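Local coordinates for C-glycoside 3-oxidase (Microbacterium trichothecenolyticum, PDB 7DVE), which uses FAD to oxidise the C3 hydroxyl of the sugar in C-glycosides such as isoorientin and mangiferin, passing the electrons to oxygen to give hydrogen peroxide, at residues 201-206 with 215-220; 23-28 with 221-226; 52-57 with 65-70; 354-359 with 364-369. One frame throughout, in Å; residues are numbered along the deposited sequence.

How the contacts relate
Contacts 1 and 2 share helix 215-224, their centres 13 Å apart, and are joined where Arg26 NH1 reaches Val218 O (3.1 Å). Contact 1 also touches contact 3, through Arg205 NH1 and Asn56 OD1, 2.7 Å apart. Contact 4 stands apart, about 23 Å from contact 3 between centres, but shares with contact 1 the large antiparallel sheet. Contact 3 comes nearest to the FAD, about 8 Å from the side chain of Gln67; the side chain of Asp216 in contact 1 and that of Ala25 in contact 2 each lie about 11 Å from the bound FAD, and that of Leu355 in contact 4 about 12 Å.

Contact 1 (201-206 with 215-220); sequences AVHRRD and SDVVLG
His203 meets the first turn of helix 215-224 through the ND1 and CE1 side of its imidazole, approached obliquely, both atoms lying 3.9 Å from Val217 CG2. The ring gets there because chi1 of 65° sets CG between the backbone N and the carbonyl carbon, so that it leaves the strand and slants against the helix. Val217 answers with the methyl that stands beside its own backbone N, its other methyl CG1 being anti to that N (chi1 179°). The imidazole and the valine run alongside one another, pointing opposite ways. This small junction joins strand 196-204 of the antiparallel sheet to the helix that follows its hairpin partner, strand 210-212; through Val218 and Leu219 the same helix also rests on helix 19-31 of the Rossmann-type FAD domain. Asp216 approaches the same part of the ring more loosely, with OD2 4.1 Å from His203 CE1 and the carboxylate plane turned 56° from the ring. The nearer polar partners lie outside the pair: His203 ND1 is hydrogen-bonded to Ser213 OG, and Asp216 OD1 to Gly214 N. With OD2 4.7 Å from His203 NE2, the carboxylate would probably favour a protonated imidazole, though the charge is not seen.

Contact 2 (23-28 with 221-226); sequences TYARIL and DITRGN
Ile222 and Thr223, on the last turn of helix 215-224, bear on Ala25 and Arg26 of helix 19-31. The turn begins with Asp221, directed away from the neighbouring helix and bridged to Arg224 NH2 at 3.2 Å from its OD1; the guanidinium comes from above the carboxylate plane, 50° out of it. Ile222 then places CG2 against the arginine chain, 3.8 Å from Arg26 CG, the two side chains crossing at about a right angle. Arg26 bends there at chi2 (-114°), which swings its guanidinium out beside helix 215-224, where NH1 reaches Val218 O, while NE pairs with Glu30. Thr223 comes closest. Its OG1, bonded to Leu219 O one turn back, sits 3.3 Å from Arg26 CA; chi1 of -55° sets OG1 beside the backbone N and CG2 anti to it, and that methyl is 4.0 Å from Ala25 CB. The CA atoms of Arg26 and Thr223 are 5.6 Å apart, a close approach consistent with the small side chains of Ala25 and Thr223. At Gly225 the helix gives way to a loop, and Asn226 reaches Ser29 OG with its ND2. Helix 19-31 is also packed by helices 149-161 and 490-510, while Phe229 of strand 229-232, an outer strand of the parallel FAD-domain sheet, touches both Ala25 and Thr223.

Contact 3 (52-57 with 65-70); sequences AHVKNI and HAQRRS
Ala66 offers a single methyl to two side chains of the loop before its helix: Ile57 CD1 at 3.6 Å from Ala66 CB, and Val54 CG1 at 4.0 Å from the same atom. Ile57 comes with the end of its extended chain, chi2 being 164°, and Val54 with the branch beside its backbone N. The second methyl of Val54 is met by Gln67, whose side chain runs alongside it. Gln67 CB still stands back from the loop; CG, 4.3 Å from Val54 CG2, is the first atom to approach. CD continues the chain in extended form (chi2 176°) past the methyl, OE1 turns away from it, and NE2 at the tip returns to 4.2 Å from Val54 CG2. The amide thus meets the valine by packing alone, and the chain also leans on Pro95. Local bonds fix the shape of each piece. His53 closes the start of the 3-10 turn, receiving Lys55 N on ND1 in the ring plane at 2.9 Å, while its carbonyl O takes both the backbone N and ND2 of Asn56. At the other end Ser70 OG folds back to Ala66 O, 2.9 Å away. Backbone bonds join Ser70 to Ser119 and Val54 to Ala126, and the His53 side chain adds a bond from NE2 to Trp128 O. Such second-shell packing fits the FAD site of a GMC oxidoreductase, in which Ser118, Asn120, Met124, Thr129 and Ala131 bind the flavin cofactor.

Contact 4 (354-359 with 364-369); sequences KLADDD and GSIVGL
Asp358 supplies the polar link of this contact: Gly364 N donates to its OD2 at 2.8 Å, nearly straight (168°) and on the syn lone pair. With CG anti to the backbone N (chi1 -152°), the carboxylate reaches over the bend of the loop, and OD1 takes a second, weak bond from Asp359 N. Replacing Asp358 by an alanine removes the carboxylate, which would probably leave Gly364 N without this acceptor and the turn less firmly closed. A salt bridge from Lys354 NZ to Asp357 OD1, 3.0 Å long, ties the loop to itself, meeting the carboxylate from above its plane. The remaining interactions are apolar. Leu355 lays CD1 over the backbone of Gly368, 3.4 Å from its CA; a side chain there would collide with that methyl. Ala356 CB touches Ile366 CG2 at 4.2 Å, and CG1 of the same isoleucine passes beside the backbone of Asp357 and Asp359, 3.9 Å from Asp359 N. The segments run antiparallel, yet strand 366-373 keeps its backbone bonds for strands 300-307 and 341-347, and the loop runs back along the strand over one sheet face, where Leu355 reaches Val302 and both Ala356 and Ile366 reach Leu430. Leu369 points to the other face, against helix 406-424. A large antiparallel sheet with a helix packed on one face is the arrangement of the substrate-binding domain in GMC oxidoreductases, to which this region probably belongs.

Contact 1 (201-206 with 215-220)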
loop_
_atom_site.group_PDB
_atom_site.type_symbol
_atom_site.label_atom_id
_atom_site.label_comp_id
_atom_site.label_asym_id
_atom_site.label_seq_id
_atom_site.Cartn_x
_atom_site.Cartn_y
_atom_site.Cartn_z
ATOM N N ALA A 201 -9.747 4.965 -4.162
ATOM C CA ALA A 201 -8.803 5.796 -4.908
ATOM C C ALA A 201 -9.019 5.485 -6.377
ATOM O O ALA A 201 -8.353 4.625 -6.957
ATOM C CB ALA A 201 -7.372 5.526 -4.467
ATOM N N VAL A 202 -9.984 6.176 -6.982
ATOM C CA VAL A 202 -10.465 5.848 -8.320
ATOM C C VAL A 202 -10.832 7.153 -9.013
ATOM O O VAL A 202 -11.171 8.138 -8.355
ATOM C CB VAL A 202 -11.672 4.874 -8.252
ATOM C CG1 VAL A 202 -12.962 5.624 -7.886
ATOM C CG2 VAL A 202 -11.861 4.201 -9.547
ATOM N N HIS A 203 -10.756 7.160 -10.345
ATOM C CA HIS A 203 -11.188 8.313 -11.129
ATOM C C HIS A 203 -11.690 7.837 -12.484
ATOM O O HIS A 203 -11.477 6.690 -12.889
ATOM C CB HIS A 203 -10.061 9.339 -11.328
ATOM C CG HIS A 203 -8.922 8.819 -12.152
ATOM N ND1 HIS A 203 -7.870 8.110 -11.608
ATOM C CD2 HIS A 203 -8.688 8.869 -13.485
ATOM C CE1 HIS A 203 -7.028 7.766 -12.566
ATOM N NE2 HIS A 203 -7.506 8.205 -13.718
ATOM N N ARG A 204 -12.347 8.741 -13.194
ATOM C CA ARG A 204 -12.806 8.474 -14.544
ATOM C C ARG A 204 -11.799 9.005 -15.549
ATOM O O ARG A 204 -11.281 10.116 -15.408
ATOM C CB ARG A 204 -14.168 9.118 -14.796
ATOM C CG ARG A 204 -15.238 8.591 -13.870
ATOM C CD ARG A 204 -16.571 8.411 -14.558
ATOM N NE ARG A 204 -17.473 7.693 -13.668
ATOM C CZ ARG A 204 -18.026 6.521 -13.939
ATOM N NH1 ARG A 204 -17.849 5.924 -15.107
ATOM N NH2 ARG A 204 -18.783 5.939 -13.019
ATOM N N ARG A 205 -11.523 8.204 -16.565
ATOM C CA ARG A 205 -10.714 8.698 -17.654
ATOM C C ARG A 205 -11.534 9.691 -18.468
ATOM O O ARG A 205 -12.757 9.558 -18.595
ATOM C CB ARG A 205 -10.231 7.528 -18.504
ATOM C CG ARG A 205 -9.331 6.541 -17.716
ATOM C CD ARG A 205 -9.326 5.154 -18.363
ATOM N NE ARG A 205 -9.078 5.258 -19.796
ATOM C CZ ARG A 205 -7.892 5.521 -20.324
ATOM N NH1 ARG A 205 -6.809 5.614 -19.570
ATOM N NH2 ARG A 205 -7.794 5.699 -21.640
ATOM N N ASP A 206 -10.855 10.709 -19.007
ATOM C CA ASP A 206 -11.550 11.698 -19.836
ATOM C C ASP A 206 -12.433 11.041 -20.881
ATOM O O ASP A 206 -13.470 11.603 -21.245
ATOM C CB ASP A 206 -10.565 12.640 -20.541
ATOM C CG ASP A 206 -9.755 13.457 -19.577
ATOM O OD1 ASP A 206 -10.050 13.452 -18.356
ATOM O OD2 ASP A 206 -8.781 14.081 -20.035
ATOM N N SER A 215 0.248 6.553 -8.215
ATOM C CA SER A 215 1.252 7.614 -8.186
ATOM C C SER A 215 1.060 8.627 -9.306
ATOM O O SER A 215 1.549 9.752 -9.181
ATOM C CB SER A 215 2.651 7.020 -8.267
ATOM O OG SER A 215 2.857 6.174 -7.166
ATOM N N ASP A 216 0.387 8.256 -10.403
ATOM C CA ASP A 216 0.025 9.253 -11.402
ATOM C C ASP A 216 -0.821 10.356 -10.782
ATOM O O ASP A 216 -0.585 11.543 -11.028
ATOM C CB ASP A 216 -0.732 8.600 -12.558
ATOM C CG ASP A 216 -1.920 7.773 -12.081
ATOM O OD1 ASP A 216 -1.812 7.184 -10.995
ATOM O OD2 ASP A 216 -2.949 7.696 -12.781
ATOM N N VAL A 217 -1.775 9.981 -9.925
ATOM C CA VAL A 217 -2.674 10.969 -9.339
ATOM C C VAL A 217 -2.007 11.694 -8.175
ATOM O O VAL A 217 -2.184 12.909 -8.009
ATOM C CB VAL A 217 -3.989 10.296 -8.911
ATOM C CG1 VAL A 217 -4.936 11.322 -8.269
ATOM C CG2 VAL A 217 -4.635 9.650 -10.115
ATOM N N VAL A 218 -1.238 10.971 -7.362
ATOM C CA VAL A 218 -0.534 11.602 -6.249
ATOM C C VAL A 218 0.497 12.601 -6.766
ATOM O O VAL A 218 0.592 13.728 -6.270
ATOM C CB VAL A 218 0.112 10.538 -5.341
ATOM C CG1 VAL A 218 0.731 11.213 -4.130
ATOM C CG2 VAL A 218 -0.923 9.517 -4.902
ATOM N N LEU A 219 1.276 12.209 -7.780
ATOM C CA LEU A 219 2.250 13.116 -8.384
ATOM C C LEU A 219 1.549 14.303 -9.030
ATOM O O LEU A 219 1.984 15.459 -8.881
ATOM C CB LEU A 219 3.081 12.363 -9.426
ATOM C CG LEU A 219 4.196 11.415 -8.948
ATOM C CD1 LEU A 219 4.861 10.733 -10.135
ATOM C CD2 LEU A 219 5.232 12.141 -8.111
ATOM N N GLY A 220 0.454 14.039 -9.766
ATOM C CA GLY A 220 -0.377 15.088 -10.315
ATOM C C GLY A 220 0.305 15.951 -11.348
ATOM O O GLY A 220 1.515 15.835 -11.599
#

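Contact 2 (23-28 with 221-226)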
loop_
_atom_site.group_PDB
_atom_site.type_symbol
_atom_site.label_atom_id
_atom_site.label_comp_id
_atom_site.label_asym_id
_atom_site.label_seq_id
_atom_site.Cartn_x
_atom_site.Cartn_y
_atom_site.Cartn_z
ATOM N N THR A 23 3.850 11.134 -2.496
ATOM C CA THR A 23 3.279 12.127 -1.596
ATOM C C THR A 23 4.319 13.178 -1.247
ATOM O O THR A 23 4.037 14.385 -1.269
ATOM C CB THR A 23 2.737 11.469 -0.329
ATOM O OG1 THR A 23 1.577 10.705 -0.655
ATOM C CG2 THR A 23 2.342 12.541 0.696
ATOM N N TYR A 24 5.537 12.730 -0.917
ATOM C CA TYR A 24 6.592 13.705 -0.645
ATOM C C TYR A 24 6.811 14.626 -1.842
ATOM O O TYR A 24 6.912 15.854 -1.692
ATOM C CB TYR A 24 7.890 13.002 -0.263
ATOM C CG TYR A 24 7.960 12.647 1.199
ATOM C CD1 TYR A 24 7.339 11.498 1.683
ATOM C CD2 TYR A 24 8.630 13.458 2.097
ATOM C CE1 TYR A 24 7.398 11.162 3.024
ATOM C CE2 TYR A 24 8.699 13.129 3.446
ATOM C CZ TYR A 24 8.075 11.987 3.896
ATOM O OH TYR A 24 8.139 11.656 5.217
ATOM N N ALA A 25 6.876 14.049 -3.046
ATOM C CA ALA A 25 7.096 14.867 -4.241
ATOM C C ALA A 25 5.995 15.907 -4.414
ATOM O O ALA A 25 6.271 17.089 -4.659
ATOM C CB ALA A 25 7.189 13.987 -5.488
ATOM N N ARG A 26 4.735 15.496 -4.271
ATOM C CA ARG A 26 3.646 16.437 -4.518
ATOM C C ARG A 26 3.575 17.514 -3.442
ATOM O O ARG A 26 3.348 18.697 -3.750
ATOM C CB ARG A 26 2.311 15.711 -4.628
ATOM C CG ARG A 26 1.280 16.541 -5.430
ATOM C CD ARG A 26 0.136 16.969 -4.544
ATOM N NE ARG A 26 -0.977 17.591 -5.245
ATOM C CZ ARG A 26 -1.930 16.919 -5.876
ATOM N NH1 ARG A 26 -1.819 15.627 -6.119
ATOM N NH2 ARG A 26 -3.013 17.565 -6.288
ATOM N N ILE A 27 3.765 17.140 -2.171
ATOM C CA ILE A 27 3.658 18.155 -1.132
ATOM C C ILE A 27 4.803 19.135 -1.227
ATOM O O ILE A 27 4.631 20.321 -0.934
ATOM C CB ILE A 27 3.577 17.538 0.272
ATOM C CG1 ILE A 27 2.357 16.630 0.371
ATOM C CG2 ILE A 27 3.507 18.658 1.333
ATOM C CD1 ILE A 27 1.064 17.431 0.543
ATOM N N LEU A 28 5.983 18.687 -1.653
ATOM C CA LEU A 28 7.054 19.660 -1.822
ATOM C C LEU A 28 6.877 20.476 -3.098
ATOM O O LEU A 28 7.282 21.643 -3.130
ATOM C CB LEU A 28 8.425 18.965 -1.783
ATOM C CG LEU A 28 8.773 18.314 -0.431
ATOM C CD1 LEU A 28 9.922 17.312 -0.517
ATOM C CD2 LEU A 28 9.050 19.383 0.638
ATOM N N ASP A 221 -0.476 16.857 -11.943
ATOM C CA ASP A 221 0.120 17.774 -12.889
ATOM C C ASP A 221 1.060 18.742 -12.208
ATOM O O ASP A 221 1.986 19.230 -12.862
ATOM C CB ASP A 221 -0.942 18.537 -13.668
ATOM C CG ASP A 221 -1.833 17.626 -14.478
ATOM O OD1 ASP A 221 -1.343 16.612 -15.043
ATOM O OD2 ASP A 221 -3.027 17.968 -14.588
ATOM N N ILE A 222 0.876 19.020 -10.910
ATOM C CA ILE A 222 1.826 19.938 -10.279
ATOM C C ILE A 222 3.211 19.300 -10.179
ATOM O O ILE A 222 4.211 19.988 -10.370
ATOM C CB ILE A 222 1.340 20.470 -8.909
ATOM C CG1 ILE A 222 2.185 21.677 -8.496
ATOM C CG2 ILE A 222 1.449 19.429 -7.818
ATOM C CD1 ILE A 222 1.604 22.498 -7.364
ATOM N N THR A 223 3.325 17.986 -9.953
ATOM C CA THR A 223 4.680 17.444 -9.930
ATOM C C THR A 223 5.206 17.209 -11.340
ATOM O O THR A 223 6.355 17.566 -11.637
ATOM C CB THR A 223 4.712 16.169 -9.099
ATOM O OG1 THR A 223 4.174 16.460 -7.804
ATOM C CG2 THR A 223 6.145 15.639 -8.963
ATOM N N ARG A 224 4.359 16.678 -12.237
ATOM C CA ARG A 224 4.790 16.480 -13.620
ATOM C C ARG A 224 5.219 17.784 -14.295
ATOM O O ARG A 224 6.091 17.759 -15.170
ATOM C CB ARG A 224 3.684 15.811 -14.434
ATOM C CG ARG A 224 3.598 14.308 -14.252
ATOM C CD ARG A 224 2.600 13.703 -15.231
ATOM N NE ARG A 224 1.219 14.036 -14.902
ATOM C CZ ARG A 224 0.481 13.368 -14.023
ATOM N NH1 ARG A 224 0.979 12.357 -13.328
ATOM N NH2 ARG A 224 -0.785 13.733 -13.827
ATOM N N GLY A 225 4.627 18.927 -13.926
ATOM C CA GLY A 225 5.015 20.214 -14.489
ATOM C C GLY A 225 6.097 20.989 -13.735
ATOM O O GLY A 225 6.456 22.106 -14.130
ATOM N N ASN A 226 6.633 20.430 -12.661
ATOM C CA ASN A 226 7.596 21.075 -11.781
ATOM C C ASN A 226 8.995 20.978 -12.375
ATOM O O ASN A 226 9.617 19.907 -12.325
ATOM C CB ASN A 226 7.541 20.413 -10.399
ATOM C CG ASN A 226 8.508 21.018 -9.409
ATOM O OD1 ASN A 226 9.262 21.933 -9.732
ATOM N ND2 ASN A 226 8.463 20.527 -8.177
#

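Contact 3 (52-57 with 65-70)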
loop_
_atom_site.group_PDB
_atom_site.type_symbol
_atom_site.label_atom_id
_atom_site.label_comp_id
_atom_site.label_asym_id
_atom_site.label_seq_id
_atom_site.Cartn_x
_atom_site.Cartn_y
_atom_site.Cartn_z
ATOM N N ALA A 52 0.813 5.295 -13.686
ATOM C CA ALA A 52 -0.615 5.060 -13.869
ATOM C C ALA A 52 -0.935 3.564 -13.751
ATOM O O ALA A 52 -0.072 2.706 -13.915
ATOM C CB ALA A 52 -1.068 5.612 -15.215
ATOM N N HIS A 53 -2.187 3.254 -13.422
ATOM C CA HIS A 53 -2.572 1.857 -13.228
ATOM C C HIS A 53 -2.511 1.087 -14.546
ATOM O O HIS A 53 -2.862 1.610 -15.603
ATOM C CB HIS A 53 -3.982 1.758 -12.633
ATOM C CG HIS A 53 -4.261 0.441 -11.974
ATOM N ND1 HIS A 53 -4.525 -0.708 -12.692
ATOM C CD2 HIS A 53 -4.280 0.080 -10.664
ATOM C CE1 HIS A 53 -4.703 -1.717 -11.852
ATOM N NE2 HIS A 53 -4.574 -1.263 -10.617
ATOM N N VAL A 54 -2.077 -0.173 -14.483
ATOM C CA VAL A 54 -2.016 -0.982 -15.700
ATOM C C VAL A 54 -3.392 -1.105 -16.363
ATOM O O VAL A 54 -3.483 -1.201 -17.584
ATOM C CB VAL A 54 -1.380 -2.363 -15.417
ATOM C CG1 VAL A 54 0.080 -2.205 -14.932
ATOM C CG2 VAL A 54 -2.211 -3.203 -14.416
ATOM N N LYS A 55 -4.481 -1.046 -15.603
ATOM C CA LYS A 55 -5.780 -1.126 -16.272
ATOM C C LYS A 55 -6.099 0.099 -17.139
ATOM O O LYS A 55 -7.179 0.160 -17.744
ATOM C CB LYS A 55 -6.879 -1.320 -15.240
ATOM C CG LYS A 55 -6.779 -2.627 -14.458
ATOM C CD LYS A 55 -8.159 -3.283 -14.299
ATOM C CE LYS A 55 -8.033 -4.652 -13.661
ATOM N NZ LYS A 55 -9.357 -5.092 -13.155
ATOM N N ASN A 56 -5.212 1.087 -17.206
ATOM C CA ASN A 56 -5.331 2.120 -18.219
ATOM C C ASN A 56 -4.941 1.629 -19.604
ATOM O O ASN A 56 -5.189 2.339 -20.579
ATOM C CB ASN A 56 -4.459 3.321 -17.855
ATOM C CG ASN A 56 -5.089 4.194 -16.818
ATOM O OD1 ASN A 56 -6.043 4.935 -17.101
ATOM N ND2 ASN A 56 -4.555 4.132 -15.593
ATOM N N ILE A 57 -4.307 0.467 -19.703
ATOM C CA ILE A 57 -3.777 -0.045 -20.961
ATOM C C ILE A 57 -4.835 -0.934 -21.602
ATOM O O ILE A 57 -5.239 -1.948 -21.019
ATOM C CB ILE A 57 -2.474 -0.827 -20.739
ATOM C CG1 ILE A 57 -1.434 0.025 -20.017
ATOM C CG2 ILE A 57 -1.934 -1.316 -22.079
ATOM C CD1 ILE A 57 -0.285 -0.789 -19.418
ATOM N N HIS A 65 2.145 -7.352 -20.495
ATOM C CA HIS A 65 3.568 -7.029 -20.537
ATOM C C HIS A 65 3.954 -6.019 -19.458
ATOM O O HIS A 65 5.002 -6.154 -18.819
ATOM C CB HIS A 65 3.936 -6.504 -21.917
ATOM C CG HIS A 65 5.407 -6.483 -22.189
ATOM N ND1 HIS A 65 6.257 -7.492 -21.783
ATOM C CD2 HIS A 65 6.175 -5.594 -22.863
ATOM C CE1 HIS A 65 7.486 -7.213 -22.177
ATOM N NE2 HIS A 65 7.462 -6.072 -22.842
ATOM N N ALA A 66 3.136 -4.987 -19.258
ATOM C CA ALA A 66 3.370 -4.058 -18.159
ATOM C C ALA A 66 3.452 -4.799 -16.826
ATOM O O ALA A 66 4.352 -4.547 -15.992
ATOM C CB ALA A 66 2.246 -3.025 -18.137
ATOM N N GLN A 67 2.516 -5.725 -16.610
ATOM C CA GLN A 67 2.559 -6.525 -15.392
ATOM C C GLN A 67 3.881 -7.294 -15.286
ATOM O O GLN A 67 4.577 -7.209 -14.267
ATOM C CB GLN A 67 1.361 -7.468 -15.361
ATOM C CG GLN A 67 0.064 -6.711 -15.322
ATOM C CD GLN A 67 -1.149 -7.607 -15.382
ATOM O OE1 GLN A 67 -1.280 -8.432 -16.277
ATOM N NE2 GLN A 67 -2.048 -7.441 -14.431
ATOM N N ARG A 68 4.247 -8.038 -16.338
ATOM C CA ARG A 68 5.436 -8.887 -16.261
ATOM C C ARG A 68 6.694 -8.052 -16.028
ATOM O O ARG A 68 7.574 -8.447 -15.256
ATOM C CB ARG A 68 5.572 -9.737 -17.529
ATOM N N ARG A 69 6.770 -6.873 -16.657
ATOM C CA ARG A 69 7.872 -5.949 -16.438
ATOM C C ARG A 69 7.921 -5.400 -15.018
ATOM O O ARG A 69 8.969 -4.880 -14.619
ATOM C CB ARG A 69 7.784 -4.781 -17.412
ATOM C CG ARG A 69 8.084 -5.148 -18.841
ATOM C CD ARG A 69 7.765 -3.971 -19.715
ATOM N NE ARG A 69 8.891 -3.049 -19.763
ATOM C CZ ARG A 69 8.796 -1.757 -20.055
ATOM N NH1 ARG A 69 7.622 -1.185 -20.296
ATOM N NH2 ARG A 69 9.907 -1.024 -20.106
ATOM N N SER A 70 6.820 -5.469 -14.259
ATOM C CA SER A 70 6.876 -5.045 -12.854
ATOM C C SER A 70 7.389 -6.118 -11.882
ATOM O O SER A 70 7.429 -5.863 -10.668
ATOM C CB SER A 70 5.486 -4.597 -12.387
ATOM O OG SER A 70 4.904 -3.678 -13.285
#

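Contact 4 (354-359 with 364-369)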
loop_
_atom_site.group_PDB
_atom_site.type_symbol
_atom_site.label_atom_id
_atom_site.label_comp_id
_atom_site.label_asym_id
_atom_site.label_seq_id
_atom_site.Cartn_x
_atom_site.Cartn_y
_atom_site.Cartn_z
ATOM N N LYS A 354 -8.145 -13.299 -6.806
ATOM C CA LYS A 354 -9.064 -14.077 -7.621
ATOM C C LYS A 354 -9.804 -15.051 -6.715
ATOM O O LYS A 354 -9.206 -15.995 -6.198
ATOM C CB LYS A 354 -8.284 -14.811 -8.710
ATOM C CG LYS A 354 -9.144 -15.634 -9.645
ATOM C CD LYS A 354 -9.749 -14.759 -10.718
ATOM C CE LYS A 354 -10.114 -15.561 -11.958
ATOM N NZ LYS A 354 -10.505 -16.958 -11.614
ATOM N N LEU A 355 -11.097 -14.814 -6.506
ATOM C CA LEU A 355 -11.937 -15.634 -5.640
ATOM C C LEU A 355 -12.798 -16.613 -6.419
ATOM O O LEU A 355 -12.939 -17.771 -6.011
ATOM C CB LEU A 355 -12.853 -14.745 -4.792
ATOM C CG LEU A 355 -12.201 -13.750 -3.835
ATOM C CD1 LEU A 355 -13.255 -13.273 -2.874
ATOM C CD2 LEU A 355 -11.055 -14.407 -3.085
ATOM N N ALA A 356 -13.356 -16.167 -7.541
ATOM C CA ALA A 356 -14.263 -16.954 -8.362
ATOM C C ALA A 356 -14.352 -16.296 -9.731
ATOM O O ALA A 356 -13.777 -15.230 -9.975
ATOM C CB ALA A 356 -15.644 -17.065 -7.714
ATOM N N ASP A 357 -15.060 -16.950 -10.631
ATOM C CA ASP A 357 -15.391 -16.364 -11.918
ATOM C C ASP A 357 -16.818 -15.864 -11.848
ATOM O O ASP A 357 -17.672 -16.500 -11.217
ATOM C CB ASP A 357 -15.261 -17.370 -13.069
ATOM C CG ASP A 357 -13.846 -17.862 -13.255
ATOM O OD1 ASP A 357 -12.930 -17.014 -13.353
ATOM O OD2 ASP A 357 -13.644 -19.094 -13.351
ATOM N N ASP A 358 -17.068 -14.726 -12.491
ATOM C CA ASP A 358 -18.433 -14.237 -12.600
ATOM C C ASP A 358 -19.234 -15.194 -13.464
ATOM O O ASP A 358 -18.692 -15.886 -14.330
ATOM C CB ASP A 358 -18.469 -12.827 -13.201
ATOM C CG ASP A 358 -19.692 -12.000 -12.746
ATOM O OD1 ASP A 358 -20.431 -12.441 -11.829
ATOM O OD2 ASP A 358 -19.902 -10.887 -13.315
ATOM N N ASP A 359 -20.526 -15.247 -13.197
ATOM C CA ASP A 359 -21.454 -16.014 -14.004
ATOM C C ASP A 359 -21.760 -15.227 -15.282
ATOM O O ASP A 359 -22.375 -14.153 -15.218
ATOM C CB ASP A 359 -22.725 -16.303 -13.201
ATOM C CG ASP A 359 -23.778 -17.029 -14.019
ATOM O OD1 ASP A 359 -23.439 -17.493 -15.125
ATOM O OD2 ASP A 359 -24.951 -17.125 -13.568
ATOM N N GLY A 364 -22.255 -9.642 -12.543
ATOM C CA GLY A 364 -22.400 -8.880 -11.329
ATOM C C GLY A 364 -22.996 -9.630 -10.155
ATOM O O GLY A 364 -23.009 -9.087 -9.050
ATOM N N SER A 365 -23.463 -10.869 -10.338
ATOM C CA SER A 365 -24.165 -11.558 -9.258
ATOM C C SER A 365 -23.249 -12.292 -8.278
ATOM O O SER A 365 -23.688 -12.587 -7.167
ATOM C CB SER A 365 -25.184 -12.540 -9.836
ATOM O OG SER A 365 -24.548 -13.465 -10.680
ATOM N N ILE A 366 -22.011 -12.598 -8.655
ATOM C CA ILE A 366 -21.037 -13.212 -7.753
ATOM C C ILE A 366 -20.191 -12.107 -7.146
ATOM O O ILE A 366 -19.590 -11.314 -7.879
ATOM C CB ILE A 366 -20.135 -14.221 -8.494
ATOM C CG1 ILE A 366 -20.945 -15.245 -9.304
ATOM C CG2 ILE A 366 -19.203 -14.900 -7.521
ATOM C CD1 ILE A 366 -22.005 -15.921 -8.545
ATOM N N VAL A 367 -20.115 -12.063 -5.813
ATOM C CA VAL A 367 -19.358 -11.022 -5.122
ATOM C C VAL A 367 -18.388 -11.676 -4.161
ATOM O O VAL A 367 -18.700 -12.709 -3.563
ATOM C CB VAL A 367 -20.248 -10.021 -4.352
ATOM C CG1 VAL A 367 -20.993 -9.123 -5.323
ATOM C CG2 VAL A 367 -21.195 -10.752 -3.438
ATOM N N GLY A 368 -17.213 -11.060 -4.010
ATOM C CA GLY A 368 -16.202 -11.507 -3.082
ATOM C C GLY A 368 -16.284 -10.752 -1.770
ATOM O O GLY A 368 -16.741 -9.613 -1.719
ATOM N N LEU A 369 -15.828 -11.404 -0.710
ATOM C CA LEU A 369 -15.676 -10.811 0.610
ATOM C C LEU A 369 -14.267 -11.059 1.112
ATOM O O LEU A 369 -13.746 -12.176 0.988
ATOM C CB LEU A 369 -16.656 -11.413 1.630
ATOM C CG LEU A 369 -18.138 -11.135 1.426
ATOM C CD1 LEU A 369 -18.752 -12.201 0.524
ATOM C CD2 LEU A 369 -18.834 -11.062 2.773
#